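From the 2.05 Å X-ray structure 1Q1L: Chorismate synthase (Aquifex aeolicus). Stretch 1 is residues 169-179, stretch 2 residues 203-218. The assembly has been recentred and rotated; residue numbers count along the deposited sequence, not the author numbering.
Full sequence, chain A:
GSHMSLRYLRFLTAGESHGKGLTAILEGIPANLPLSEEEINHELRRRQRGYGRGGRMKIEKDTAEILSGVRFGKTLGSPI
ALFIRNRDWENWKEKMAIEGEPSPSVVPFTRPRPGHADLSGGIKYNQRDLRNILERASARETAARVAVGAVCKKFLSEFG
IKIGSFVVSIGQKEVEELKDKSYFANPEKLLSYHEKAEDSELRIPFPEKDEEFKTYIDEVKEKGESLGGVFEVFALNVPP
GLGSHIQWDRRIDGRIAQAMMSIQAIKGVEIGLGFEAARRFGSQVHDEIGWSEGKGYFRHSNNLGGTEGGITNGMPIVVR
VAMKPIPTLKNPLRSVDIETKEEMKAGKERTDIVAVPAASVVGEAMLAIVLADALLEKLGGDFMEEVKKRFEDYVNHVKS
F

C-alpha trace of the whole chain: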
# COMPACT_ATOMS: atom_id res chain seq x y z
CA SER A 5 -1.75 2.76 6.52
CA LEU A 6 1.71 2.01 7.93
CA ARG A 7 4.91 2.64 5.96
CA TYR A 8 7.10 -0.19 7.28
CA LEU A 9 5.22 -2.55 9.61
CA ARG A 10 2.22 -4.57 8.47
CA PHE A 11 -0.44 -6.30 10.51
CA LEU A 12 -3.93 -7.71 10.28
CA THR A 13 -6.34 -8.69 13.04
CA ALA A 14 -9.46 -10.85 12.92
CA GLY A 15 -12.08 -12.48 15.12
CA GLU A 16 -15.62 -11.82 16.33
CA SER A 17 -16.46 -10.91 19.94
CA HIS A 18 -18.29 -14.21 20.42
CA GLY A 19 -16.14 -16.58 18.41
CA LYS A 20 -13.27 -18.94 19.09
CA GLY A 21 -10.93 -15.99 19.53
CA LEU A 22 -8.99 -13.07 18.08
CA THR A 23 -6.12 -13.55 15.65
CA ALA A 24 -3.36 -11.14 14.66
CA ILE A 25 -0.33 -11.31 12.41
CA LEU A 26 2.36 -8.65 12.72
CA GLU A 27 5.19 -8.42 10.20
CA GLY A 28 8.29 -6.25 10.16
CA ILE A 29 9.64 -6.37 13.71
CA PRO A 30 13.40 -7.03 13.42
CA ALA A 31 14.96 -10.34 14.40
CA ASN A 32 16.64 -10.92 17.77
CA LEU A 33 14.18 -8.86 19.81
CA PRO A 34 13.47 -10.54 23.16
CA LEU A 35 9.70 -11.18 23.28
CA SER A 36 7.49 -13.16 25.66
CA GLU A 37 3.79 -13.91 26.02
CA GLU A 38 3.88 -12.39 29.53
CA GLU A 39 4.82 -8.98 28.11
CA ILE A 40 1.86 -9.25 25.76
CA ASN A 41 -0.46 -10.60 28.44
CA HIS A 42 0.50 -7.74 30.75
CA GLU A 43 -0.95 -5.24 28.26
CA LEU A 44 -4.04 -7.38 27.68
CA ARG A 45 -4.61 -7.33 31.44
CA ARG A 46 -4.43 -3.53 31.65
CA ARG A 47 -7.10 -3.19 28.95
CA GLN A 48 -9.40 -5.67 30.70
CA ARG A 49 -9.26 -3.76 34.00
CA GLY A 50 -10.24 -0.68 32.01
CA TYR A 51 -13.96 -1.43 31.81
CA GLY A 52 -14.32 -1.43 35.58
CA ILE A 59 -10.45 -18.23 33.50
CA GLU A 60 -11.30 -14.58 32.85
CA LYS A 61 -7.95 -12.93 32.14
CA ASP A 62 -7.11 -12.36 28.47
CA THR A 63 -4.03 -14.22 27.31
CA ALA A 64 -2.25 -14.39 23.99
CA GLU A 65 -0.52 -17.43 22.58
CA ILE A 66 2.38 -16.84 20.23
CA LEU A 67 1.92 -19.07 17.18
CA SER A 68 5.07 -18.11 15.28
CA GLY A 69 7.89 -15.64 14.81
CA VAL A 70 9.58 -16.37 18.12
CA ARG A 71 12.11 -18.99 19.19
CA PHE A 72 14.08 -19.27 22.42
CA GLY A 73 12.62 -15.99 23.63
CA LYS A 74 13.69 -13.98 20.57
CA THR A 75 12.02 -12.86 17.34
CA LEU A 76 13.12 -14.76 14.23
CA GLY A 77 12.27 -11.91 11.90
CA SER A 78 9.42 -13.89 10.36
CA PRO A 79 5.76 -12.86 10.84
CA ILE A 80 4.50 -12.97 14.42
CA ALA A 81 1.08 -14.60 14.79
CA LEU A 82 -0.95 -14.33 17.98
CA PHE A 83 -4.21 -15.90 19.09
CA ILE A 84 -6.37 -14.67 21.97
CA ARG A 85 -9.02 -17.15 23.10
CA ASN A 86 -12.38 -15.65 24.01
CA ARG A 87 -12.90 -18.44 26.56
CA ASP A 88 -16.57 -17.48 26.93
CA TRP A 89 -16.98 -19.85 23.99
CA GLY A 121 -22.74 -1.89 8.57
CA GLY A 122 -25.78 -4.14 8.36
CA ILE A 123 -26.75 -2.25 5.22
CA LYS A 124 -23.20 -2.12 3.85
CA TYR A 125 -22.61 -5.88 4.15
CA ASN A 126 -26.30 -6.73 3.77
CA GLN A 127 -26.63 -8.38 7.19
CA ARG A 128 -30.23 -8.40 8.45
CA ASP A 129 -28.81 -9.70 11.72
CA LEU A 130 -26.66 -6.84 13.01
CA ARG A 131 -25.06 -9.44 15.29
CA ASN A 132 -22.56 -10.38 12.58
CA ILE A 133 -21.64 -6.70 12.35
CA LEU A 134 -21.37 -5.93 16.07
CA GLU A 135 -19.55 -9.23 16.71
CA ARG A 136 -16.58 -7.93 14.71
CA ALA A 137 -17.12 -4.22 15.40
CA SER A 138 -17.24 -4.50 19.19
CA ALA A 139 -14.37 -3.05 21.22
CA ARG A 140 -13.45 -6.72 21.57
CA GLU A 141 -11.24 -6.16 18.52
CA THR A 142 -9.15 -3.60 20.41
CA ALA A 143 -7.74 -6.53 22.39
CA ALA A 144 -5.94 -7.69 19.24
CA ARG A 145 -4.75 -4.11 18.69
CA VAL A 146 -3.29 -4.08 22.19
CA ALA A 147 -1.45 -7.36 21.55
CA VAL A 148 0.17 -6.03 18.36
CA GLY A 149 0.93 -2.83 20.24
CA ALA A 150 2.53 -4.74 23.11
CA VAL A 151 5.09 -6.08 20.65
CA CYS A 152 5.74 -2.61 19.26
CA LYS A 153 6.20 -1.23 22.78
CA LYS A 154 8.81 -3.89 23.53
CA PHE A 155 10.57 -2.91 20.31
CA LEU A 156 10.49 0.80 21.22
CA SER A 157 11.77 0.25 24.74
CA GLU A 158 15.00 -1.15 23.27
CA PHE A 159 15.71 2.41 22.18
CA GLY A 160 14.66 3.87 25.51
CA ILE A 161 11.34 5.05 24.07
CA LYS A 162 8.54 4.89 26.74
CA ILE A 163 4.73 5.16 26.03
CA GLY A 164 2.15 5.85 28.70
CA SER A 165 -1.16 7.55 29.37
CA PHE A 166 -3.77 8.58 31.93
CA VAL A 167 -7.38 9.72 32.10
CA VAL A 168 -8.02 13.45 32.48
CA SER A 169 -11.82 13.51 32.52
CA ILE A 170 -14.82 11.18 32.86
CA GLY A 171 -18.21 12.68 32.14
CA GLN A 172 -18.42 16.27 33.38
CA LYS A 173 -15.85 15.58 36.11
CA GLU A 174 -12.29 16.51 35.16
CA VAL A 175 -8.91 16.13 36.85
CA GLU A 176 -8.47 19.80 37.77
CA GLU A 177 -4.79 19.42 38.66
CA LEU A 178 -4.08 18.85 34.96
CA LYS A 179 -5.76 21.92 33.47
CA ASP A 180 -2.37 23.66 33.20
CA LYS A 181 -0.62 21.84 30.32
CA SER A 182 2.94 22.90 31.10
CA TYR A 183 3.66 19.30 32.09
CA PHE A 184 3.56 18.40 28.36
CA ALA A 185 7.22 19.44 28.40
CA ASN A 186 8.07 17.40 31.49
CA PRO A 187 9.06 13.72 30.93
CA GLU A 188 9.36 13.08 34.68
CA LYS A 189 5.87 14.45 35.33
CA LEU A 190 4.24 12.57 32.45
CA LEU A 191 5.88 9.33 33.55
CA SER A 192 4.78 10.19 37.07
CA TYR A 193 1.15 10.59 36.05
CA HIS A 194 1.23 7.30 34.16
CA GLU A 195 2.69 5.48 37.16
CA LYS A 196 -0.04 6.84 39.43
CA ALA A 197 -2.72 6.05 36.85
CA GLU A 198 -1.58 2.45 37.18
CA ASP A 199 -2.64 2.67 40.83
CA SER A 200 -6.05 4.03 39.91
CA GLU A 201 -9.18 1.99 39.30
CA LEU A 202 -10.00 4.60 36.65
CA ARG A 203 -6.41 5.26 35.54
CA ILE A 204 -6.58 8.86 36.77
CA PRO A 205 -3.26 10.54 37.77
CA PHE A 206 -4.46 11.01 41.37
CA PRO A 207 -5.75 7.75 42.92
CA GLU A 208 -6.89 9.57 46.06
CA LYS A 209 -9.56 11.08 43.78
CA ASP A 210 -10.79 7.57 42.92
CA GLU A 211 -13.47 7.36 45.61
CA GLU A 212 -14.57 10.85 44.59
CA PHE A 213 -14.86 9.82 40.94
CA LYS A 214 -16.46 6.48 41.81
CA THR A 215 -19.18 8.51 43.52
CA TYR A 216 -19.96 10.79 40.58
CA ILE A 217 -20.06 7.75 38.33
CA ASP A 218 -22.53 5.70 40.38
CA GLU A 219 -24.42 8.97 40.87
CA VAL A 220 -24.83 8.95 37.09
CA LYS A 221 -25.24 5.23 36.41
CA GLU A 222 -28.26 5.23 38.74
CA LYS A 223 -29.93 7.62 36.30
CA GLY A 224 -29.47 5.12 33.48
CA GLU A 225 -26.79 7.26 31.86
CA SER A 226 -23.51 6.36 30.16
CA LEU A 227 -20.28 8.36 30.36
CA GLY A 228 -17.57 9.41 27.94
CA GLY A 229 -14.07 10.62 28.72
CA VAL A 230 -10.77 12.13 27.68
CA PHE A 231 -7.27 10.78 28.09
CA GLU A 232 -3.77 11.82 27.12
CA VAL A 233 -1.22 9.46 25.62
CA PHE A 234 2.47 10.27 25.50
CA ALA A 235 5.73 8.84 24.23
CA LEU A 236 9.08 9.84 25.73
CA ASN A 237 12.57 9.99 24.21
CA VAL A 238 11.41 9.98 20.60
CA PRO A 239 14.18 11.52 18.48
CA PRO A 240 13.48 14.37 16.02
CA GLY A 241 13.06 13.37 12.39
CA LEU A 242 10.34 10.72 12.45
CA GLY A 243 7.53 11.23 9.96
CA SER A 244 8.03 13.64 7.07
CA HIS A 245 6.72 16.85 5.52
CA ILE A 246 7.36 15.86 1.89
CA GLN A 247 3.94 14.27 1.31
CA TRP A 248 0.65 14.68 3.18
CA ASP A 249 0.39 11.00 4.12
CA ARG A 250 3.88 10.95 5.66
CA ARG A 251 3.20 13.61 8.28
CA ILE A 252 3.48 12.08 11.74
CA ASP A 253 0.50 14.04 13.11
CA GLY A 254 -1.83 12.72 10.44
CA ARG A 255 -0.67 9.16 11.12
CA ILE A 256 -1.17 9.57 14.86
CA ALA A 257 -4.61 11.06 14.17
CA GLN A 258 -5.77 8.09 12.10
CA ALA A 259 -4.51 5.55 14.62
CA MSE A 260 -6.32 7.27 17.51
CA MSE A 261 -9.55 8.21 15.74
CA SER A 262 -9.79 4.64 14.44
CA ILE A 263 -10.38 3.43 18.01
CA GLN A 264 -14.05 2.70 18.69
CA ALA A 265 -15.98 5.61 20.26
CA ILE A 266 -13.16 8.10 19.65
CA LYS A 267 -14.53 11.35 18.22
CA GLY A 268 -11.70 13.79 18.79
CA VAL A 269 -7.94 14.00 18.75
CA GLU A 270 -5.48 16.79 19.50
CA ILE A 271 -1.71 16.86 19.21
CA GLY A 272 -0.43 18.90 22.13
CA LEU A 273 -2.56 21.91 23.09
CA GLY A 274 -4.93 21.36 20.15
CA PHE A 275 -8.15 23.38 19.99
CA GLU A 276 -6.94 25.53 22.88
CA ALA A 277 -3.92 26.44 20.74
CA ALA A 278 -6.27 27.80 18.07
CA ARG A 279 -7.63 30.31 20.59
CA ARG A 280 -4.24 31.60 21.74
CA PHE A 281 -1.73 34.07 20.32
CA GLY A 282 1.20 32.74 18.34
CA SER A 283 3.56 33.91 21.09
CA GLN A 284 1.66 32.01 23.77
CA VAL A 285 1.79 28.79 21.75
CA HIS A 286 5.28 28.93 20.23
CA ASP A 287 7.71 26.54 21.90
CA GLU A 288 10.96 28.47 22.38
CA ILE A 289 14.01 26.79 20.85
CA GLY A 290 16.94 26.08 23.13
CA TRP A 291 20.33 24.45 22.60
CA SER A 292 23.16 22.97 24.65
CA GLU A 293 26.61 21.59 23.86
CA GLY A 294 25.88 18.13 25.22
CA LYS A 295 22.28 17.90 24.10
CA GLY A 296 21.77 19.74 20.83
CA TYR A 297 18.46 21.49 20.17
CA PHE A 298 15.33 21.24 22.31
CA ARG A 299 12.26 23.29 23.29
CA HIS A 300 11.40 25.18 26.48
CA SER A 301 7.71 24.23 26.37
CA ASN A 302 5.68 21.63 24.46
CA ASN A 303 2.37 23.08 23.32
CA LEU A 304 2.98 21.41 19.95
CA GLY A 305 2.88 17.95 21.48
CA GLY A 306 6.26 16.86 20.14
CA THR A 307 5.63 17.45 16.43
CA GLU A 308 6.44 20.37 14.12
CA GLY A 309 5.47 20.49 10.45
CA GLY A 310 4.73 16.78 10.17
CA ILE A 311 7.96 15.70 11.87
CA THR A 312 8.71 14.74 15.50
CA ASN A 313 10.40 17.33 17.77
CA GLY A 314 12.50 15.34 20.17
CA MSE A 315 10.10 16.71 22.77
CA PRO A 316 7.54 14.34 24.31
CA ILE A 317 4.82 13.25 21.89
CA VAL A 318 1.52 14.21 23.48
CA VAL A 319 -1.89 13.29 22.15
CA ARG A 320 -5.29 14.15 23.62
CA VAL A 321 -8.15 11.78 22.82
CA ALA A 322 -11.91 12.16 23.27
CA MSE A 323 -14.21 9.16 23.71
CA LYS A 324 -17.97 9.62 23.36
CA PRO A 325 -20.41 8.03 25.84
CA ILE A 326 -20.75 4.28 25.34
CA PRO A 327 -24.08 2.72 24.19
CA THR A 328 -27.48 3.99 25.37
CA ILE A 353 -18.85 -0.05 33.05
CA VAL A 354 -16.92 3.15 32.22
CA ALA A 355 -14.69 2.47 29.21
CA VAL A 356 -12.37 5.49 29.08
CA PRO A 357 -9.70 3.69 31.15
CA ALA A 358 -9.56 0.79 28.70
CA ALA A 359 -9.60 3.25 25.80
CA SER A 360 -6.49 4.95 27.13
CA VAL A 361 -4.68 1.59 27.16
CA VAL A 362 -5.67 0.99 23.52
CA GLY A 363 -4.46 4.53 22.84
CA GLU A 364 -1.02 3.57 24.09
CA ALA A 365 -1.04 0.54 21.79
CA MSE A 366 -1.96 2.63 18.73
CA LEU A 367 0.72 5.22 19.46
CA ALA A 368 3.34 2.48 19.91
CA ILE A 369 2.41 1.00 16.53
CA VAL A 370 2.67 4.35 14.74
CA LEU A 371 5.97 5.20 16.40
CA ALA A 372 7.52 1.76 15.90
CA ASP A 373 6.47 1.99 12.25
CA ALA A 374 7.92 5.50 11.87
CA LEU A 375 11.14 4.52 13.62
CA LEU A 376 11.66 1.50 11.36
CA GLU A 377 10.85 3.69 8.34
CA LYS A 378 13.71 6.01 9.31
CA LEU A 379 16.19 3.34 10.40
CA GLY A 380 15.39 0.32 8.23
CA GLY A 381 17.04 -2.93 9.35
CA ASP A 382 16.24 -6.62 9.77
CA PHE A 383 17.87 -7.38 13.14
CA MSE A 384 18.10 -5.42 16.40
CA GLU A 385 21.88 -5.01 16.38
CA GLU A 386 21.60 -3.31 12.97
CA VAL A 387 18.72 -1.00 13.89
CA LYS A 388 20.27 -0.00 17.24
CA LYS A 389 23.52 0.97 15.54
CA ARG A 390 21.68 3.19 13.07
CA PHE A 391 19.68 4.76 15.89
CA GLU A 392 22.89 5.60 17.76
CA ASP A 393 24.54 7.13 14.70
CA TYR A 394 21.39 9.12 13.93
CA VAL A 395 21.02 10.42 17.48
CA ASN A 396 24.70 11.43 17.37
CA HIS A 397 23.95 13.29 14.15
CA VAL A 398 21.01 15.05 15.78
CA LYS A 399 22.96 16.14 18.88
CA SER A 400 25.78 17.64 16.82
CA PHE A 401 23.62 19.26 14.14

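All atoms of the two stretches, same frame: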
# COMPACT_ATOMS: atom_id res chain seq x y z
N SER A 169 -10.42 13.15 32.31
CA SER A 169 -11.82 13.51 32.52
C SER A 169 -12.75 12.35 32.21
O SER A 169 -12.52 11.58 31.28
CB SER A 169 -12.21 14.71 31.66
OG SER A 169 -12.22 14.37 30.28
N ILE A 170 -13.80 12.22 33.03
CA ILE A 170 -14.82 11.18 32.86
C ILE A 170 -16.13 11.92 33.06
O ILE A 170 -16.38 12.45 34.15
CB ILE A 170 -14.72 10.08 33.93
CG1 ILE A 170 -13.41 9.30 33.77
CG2 ILE A 170 -15.90 9.12 33.79
CD1 ILE A 170 -13.26 8.17 34.77
N GLY A 171 -16.95 11.97 32.02
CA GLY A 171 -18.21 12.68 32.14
C GLY A 171 -17.89 14.15 32.31
O GLY A 171 -16.95 14.66 31.69
N GLN A 172 -18.65 14.85 33.15
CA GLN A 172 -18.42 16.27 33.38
C GLN A 172 -17.31 16.51 34.40
O GLN A 172 -16.84 17.64 34.55
CB GLN A 172 -19.71 16.95 33.85
CG GLN A 172 -20.72 17.23 32.74
CD GLN A 172 -20.20 18.19 31.68
OE1 GLN A 172 -19.31 19.01 31.96
NE2 GLN A 172 -20.75 18.11 30.47
N LYS A 173 -16.90 15.46 35.09
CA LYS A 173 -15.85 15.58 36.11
C LYS A 173 -14.45 15.45 35.53
O LYS A 173 -14.09 14.41 34.96
CB LYS A 173 -16.06 14.54 37.21
CG LYS A 173 -15.10 14.72 38.38
CD LYS A 173 -15.45 13.80 39.54
CE LYS A 173 -14.53 14.06 40.71
NZ LYS A 173 -14.53 15.50 41.09
N GLU A 174 -13.65 16.50 35.69
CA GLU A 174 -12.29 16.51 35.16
C GLU A 174 -11.23 16.52 36.26
O GLU A 174 -11.50 16.88 37.41
CB GLU A 174 -12.09 17.74 34.28
CG GLU A 174 -13.28 18.09 33.41
CD GLU A 174 -12.95 19.14 32.36
OE1 GLU A 174 -12.23 18.80 31.40
OE2 GLU A 174 -13.40 20.30 32.50
N VAL A 175 -10.01 16.12 35.90
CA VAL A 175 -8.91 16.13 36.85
C VAL A 175 -8.39 17.56 36.78
O VAL A 175 -7.61 17.92 35.90
CB VAL A 175 -7.79 15.14 36.46
CG1 VAL A 175 -6.60 15.31 37.40
CG2 VAL A 175 -8.31 13.71 36.53
N GLU A 176 -8.83 18.39 37.72
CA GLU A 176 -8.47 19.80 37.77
C GLU A 176 -6.98 20.09 37.87
O GLU A 176 -6.51 21.10 37.34
CB GLU A 176 -9.21 20.47 38.92
CG GLU A 176 -10.73 20.29 38.84
CD GLU A 176 -11.33 20.88 37.57
OE1 GLU A 176 -12.55 20.72 37.36
OE2 GLU A 176 -10.59 21.51 36.78
N GLU A 177 -6.23 19.22 38.53
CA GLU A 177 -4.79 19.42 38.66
C GLU A 177 -4.08 19.45 37.32
O GLU A 177 -2.96 19.96 37.22
CB GLU A 177 -4.16 18.33 39.53
CG GLU A 177 -4.64 18.31 40.97
CD GLU A 177 -5.88 17.47 41.17
OE1 GLU A 177 -6.74 17.44 40.27
OE2 GLU A 177 -5.99 16.83 42.24
N LEU A 178 -4.71 18.91 36.28
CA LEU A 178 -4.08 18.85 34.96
C LEU A 178 -4.55 19.87 33.94
O LEU A 178 -4.26 19.73 32.75
CB LEU A 178 -4.24 17.44 34.38
CG LEU A 178 -3.79 16.31 35.31
CD1 LEU A 178 -4.06 14.95 34.65
CD2 LEU A 178 -2.32 16.47 35.63
N LYS A 179 -5.27 20.89 34.38
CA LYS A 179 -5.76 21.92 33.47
C LYS A 179 -4.60 22.73 32.88
O LYS A 179 -4.66 23.17 31.73
CB LYS A 179 -6.73 22.86 34.20
CG LYS A 179 -7.94 22.17 34.82
CD LYS A 179 -9.21 22.43 34.03
CE LYS A 179 -9.34 21.53 32.82
NZ LYS A 179 -9.58 20.11 33.23
N ARG A 203 -7.62 4.79 36.21
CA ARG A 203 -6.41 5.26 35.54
C ARG A 203 -6.27 6.78 35.55
O ARG A 203 -5.78 7.38 34.58
CB ARG A 203 -6.35 4.74 34.10
CG ARG A 203 -6.17 3.21 33.96
CD ARG A 203 -4.83 2.89 33.32
NE ARG A 203 -4.62 3.77 32.18
CZ ARG A 203 -3.48 4.38 31.89
NH1 ARG A 203 -2.40 4.22 32.64
NH2 ARG A 203 -3.44 5.20 30.85
N ILE A 204 -6.72 7.42 36.63
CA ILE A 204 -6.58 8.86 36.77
C ILE A 204 -5.26 9.09 37.51
O ILE A 204 -4.87 8.30 38.36
CB ILE A 204 -7.75 9.50 37.55
CG1 ILE A 204 -8.01 8.73 38.84
CG2 ILE A 204 -9.00 9.54 36.68
CD1 ILE A 204 -9.11 9.34 39.70
N PRO A 205 -4.54 10.18 37.17
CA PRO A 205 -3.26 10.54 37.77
C PRO A 205 -3.23 10.74 39.29
O PRO A 205 -2.16 10.83 39.88
CB PRO A 205 -2.89 11.83 37.03
CG PRO A 205 -3.60 11.71 35.74
CD PRO A 205 -4.93 11.16 36.15
N PHE A 206 -4.40 10.82 39.92
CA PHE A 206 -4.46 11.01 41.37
C PHE A 206 -5.42 10.02 42.00
O PHE A 206 -6.59 10.33 42.23
CB PHE A 206 -4.89 12.45 41.69
CG PHE A 206 -4.01 13.50 41.07
CD1 PHE A 206 -4.15 13.84 39.73
CD2 PHE A 206 -3.01 14.11 41.81
CE1 PHE A 206 -3.31 14.78 39.14
CE2 PHE A 206 -2.16 15.05 41.23
CZ PHE A 206 -2.31 15.38 39.89
N PRO A 207 -4.94 8.80 42.31
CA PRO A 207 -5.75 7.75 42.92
C PRO A 207 -6.61 8.18 44.10
O PRO A 207 -7.71 7.67 44.29
CB PRO A 207 -4.71 6.69 43.30
CG PRO A 207 -3.68 6.85 42.23
CD PRO A 207 -3.54 8.36 42.16
N GLU A 208 -6.12 9.11 44.91
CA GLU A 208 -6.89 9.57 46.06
C GLU A 208 -8.28 10.02 45.59
O GLU A 208 -9.27 9.85 46.30
CB GLU A 208 -6.20 10.74 46.77
CG GLU A 208 -6.10 12.01 45.95
CD GLU A 208 -4.75 12.18 45.30
OE1 GLU A 208 -4.28 11.23 44.63
OE2 GLU A 208 -4.15 13.26 45.47
N LYS A 209 -8.32 10.58 44.38
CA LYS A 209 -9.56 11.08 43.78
C LYS A 209 -10.50 9.95 43.36
O LYS A 209 -11.68 10.19 43.08
CB LYS A 209 -9.23 11.92 42.54
CG LYS A 209 -8.41 13.17 42.81
CD LYS A 209 -9.28 14.32 43.30
CE LYS A 209 -8.49 15.62 43.37
NZ LYS A 209 -9.38 16.80 43.62
N ASP A 210 -9.99 8.73 43.32
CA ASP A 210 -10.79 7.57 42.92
C ASP A 210 -12.17 7.54 43.56
O ASP A 210 -13.18 7.62 42.86
CB ASP A 210 -10.04 6.28 43.23
CG ASP A 210 -8.98 5.94 42.17
OD1 ASP A 210 -8.26 6.86 41.74
OD2 ASP A 210 -8.89 4.76 41.79
N GLU A 211 -12.20 7.41 44.88
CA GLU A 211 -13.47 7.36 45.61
C GLU A 211 -14.39 8.49 45.16
O GLU A 211 -15.58 8.29 44.95
CB GLU A 211 -13.21 7.46 47.11
CG GLU A 211 -12.24 6.42 47.63
CD GLU A 211 -12.62 5.01 47.21
OE1 GLU A 211 -13.76 4.59 47.53
OE2 GLU A 211 -11.79 4.34 46.57
N GLU A 212 -13.82 9.69 45.02
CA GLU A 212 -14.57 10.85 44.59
C GLU A 212 -15.19 10.60 43.22
O GLU A 212 -16.37 10.86 43.00
CB GLU A 212 -13.66 12.07 44.54
CG GLU A 212 -14.36 13.35 44.10
CD GLU A 212 -13.42 14.53 44.05
OE1 GLU A 212 -13.87 15.65 43.71
OE2 GLU A 212 -12.22 14.35 44.36
N PHE A 213 -14.38 10.10 42.29
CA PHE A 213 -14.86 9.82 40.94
C PHE A 213 -15.86 8.67 40.94
O PHE A 213 -16.88 8.73 40.25
CB PHE A 213 -13.70 9.48 40.00
CG PHE A 213 -13.09 10.68 39.34
CD1 PHE A 213 -12.21 11.50 40.03
CD2 PHE A 213 -13.42 11.01 38.03
CE1 PHE A 213 -11.67 12.64 39.43
CE2 PHE A 213 -12.89 12.14 37.42
CZ PHE A 213 -12.01 12.95 38.12
N LYS A 214 -15.58 7.63 41.72
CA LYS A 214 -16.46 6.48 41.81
C LYS A 214 -17.86 6.92 42.26
O LYS A 214 -18.85 6.29 41.91
CB LYS A 214 -15.90 5.45 42.78
CG LYS A 214 -14.46 5.05 42.51
CD LYS A 214 -14.28 3.54 42.49
CE LYS A 214 -14.63 2.91 43.83
NZ LYS A 214 -14.50 1.42 43.79
N THR A 215 -17.91 7.99 43.04
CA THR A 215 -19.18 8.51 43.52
C THR A 215 -19.96 9.15 42.38
O THR A 215 -21.11 8.79 42.11
CB THR A 215 -18.97 9.55 44.64
OG1 THR A 215 -18.39 8.92 45.78
CG2 THR A 215 -20.29 10.20 45.04
N TYR A 216 -19.33 10.11 41.71
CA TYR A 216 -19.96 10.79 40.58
C TYR A 216 -20.50 9.77 39.59
O TYR A 216 -21.64 9.89 39.13
CB TYR A 216 -18.94 11.69 39.88
CG TYR A 216 -19.42 12.22 38.55
CD1 TYR A 216 -20.36 13.25 38.48
CD2 TYR A 216 -18.93 11.71 37.35
CE1 TYR A 216 -20.81 13.74 37.25
CE2 TYR A 216 -19.36 12.20 36.12
CZ TYR A 216 -20.30 13.21 36.08
OH TYR A 216 -20.71 13.72 34.86
N ILE A 217 -19.68 8.78 39.27
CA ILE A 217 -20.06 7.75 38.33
C ILE A 217 -21.35 7.05 38.74
O ILE A 217 -22.34 7.10 38.01
CB ILE A 217 -18.92 6.71 38.16
CG1 ILE A 217 -17.70 7.39 37.54
CG2 ILE A 217 -19.38 5.55 37.29
CD1 ILE A 217 -16.51 6.48 37.33
N ASP A 218 -21.34 6.40 39.90
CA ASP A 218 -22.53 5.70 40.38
C ASP A 218 -23.70 6.67 40.43
O ASP A 218 -24.84 6.31 40.14
CB ASP A 218 -22.28 5.13 41.78
CG ASP A 218 -21.13 4.14 41.80
OD1 ASP A 218 -21.14 3.19 40.99
OD2 ASP A 218 -20.21 4.32 42.63
O HOH W 1 -10.14 16.93 40.92

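Stretch 1 is a tight hairpin, 169-170 and 173-174 joined by a type II' turn from Ile170 to Lys173, followed by a short 3-10 segment; stretch 2 is a loop leading into a helix. They run antiparallel in register: the nearest CA pairs are Val175–Ile204 (7.6 Å), Lys173–Phe213 (7.6 Å) and Gly171–Ile217 (8.1 Å). Together they bury 773 Å².

The loop begins with apolar packing. Ile204 CG2 lies 4.2 Å from Val175 CG2, and Pro205 CG lies 3.4 Å from Leu178 CD1. Phe206 extends this patch: its CD1 is 3.7 Å from Val175 CG1, Leu178 CD2 sits at the ring edge, and Glu177 CG covers one face, 4.2 Å from the centroid and 21° off the normal, so the aliphatic part of an acidic side chain makes a CH-pi contact. The carboxylate of Glu177 goes on to Lys209, where OE2 and NZ form a long salt bridge of 3.7 Å. A water supplements it, accepting from Lys209 NZ at 2.8 Å and donating weakly to Glu177 OE1 at 3.5 Å.

On the helix, three residues engage Lys173, whose chain is extended through chi3 (t, t, t) before chi4 turns to p. Glu212 OE1 accepts from Lys173 NZ at 2.7 Å in a short salt bridge. Phe213 receives Lys173 CE over one face, 3.6 Å from the ring centroid and 18° off the normal; NZ, 4.8 Å from that centroid, adds an off-centre cation-pi contact. Phe213 CZ also approaches Val175 CG2 (4.1 Å). Tyr216 takes Lys173 CB over its face, 4.2 Å from the centroid, while its OH accepts from Gln172 N at 2.9 Å and 168°. Gly171 fits at that ring's edge: an ideal CB would lie 2.8 Å from Tyr216 OH, a clash, and its phi of 66° itself favours glycine. Finally, Ile217 CD1 reaches Ile170 CG2 at 4.5 Å.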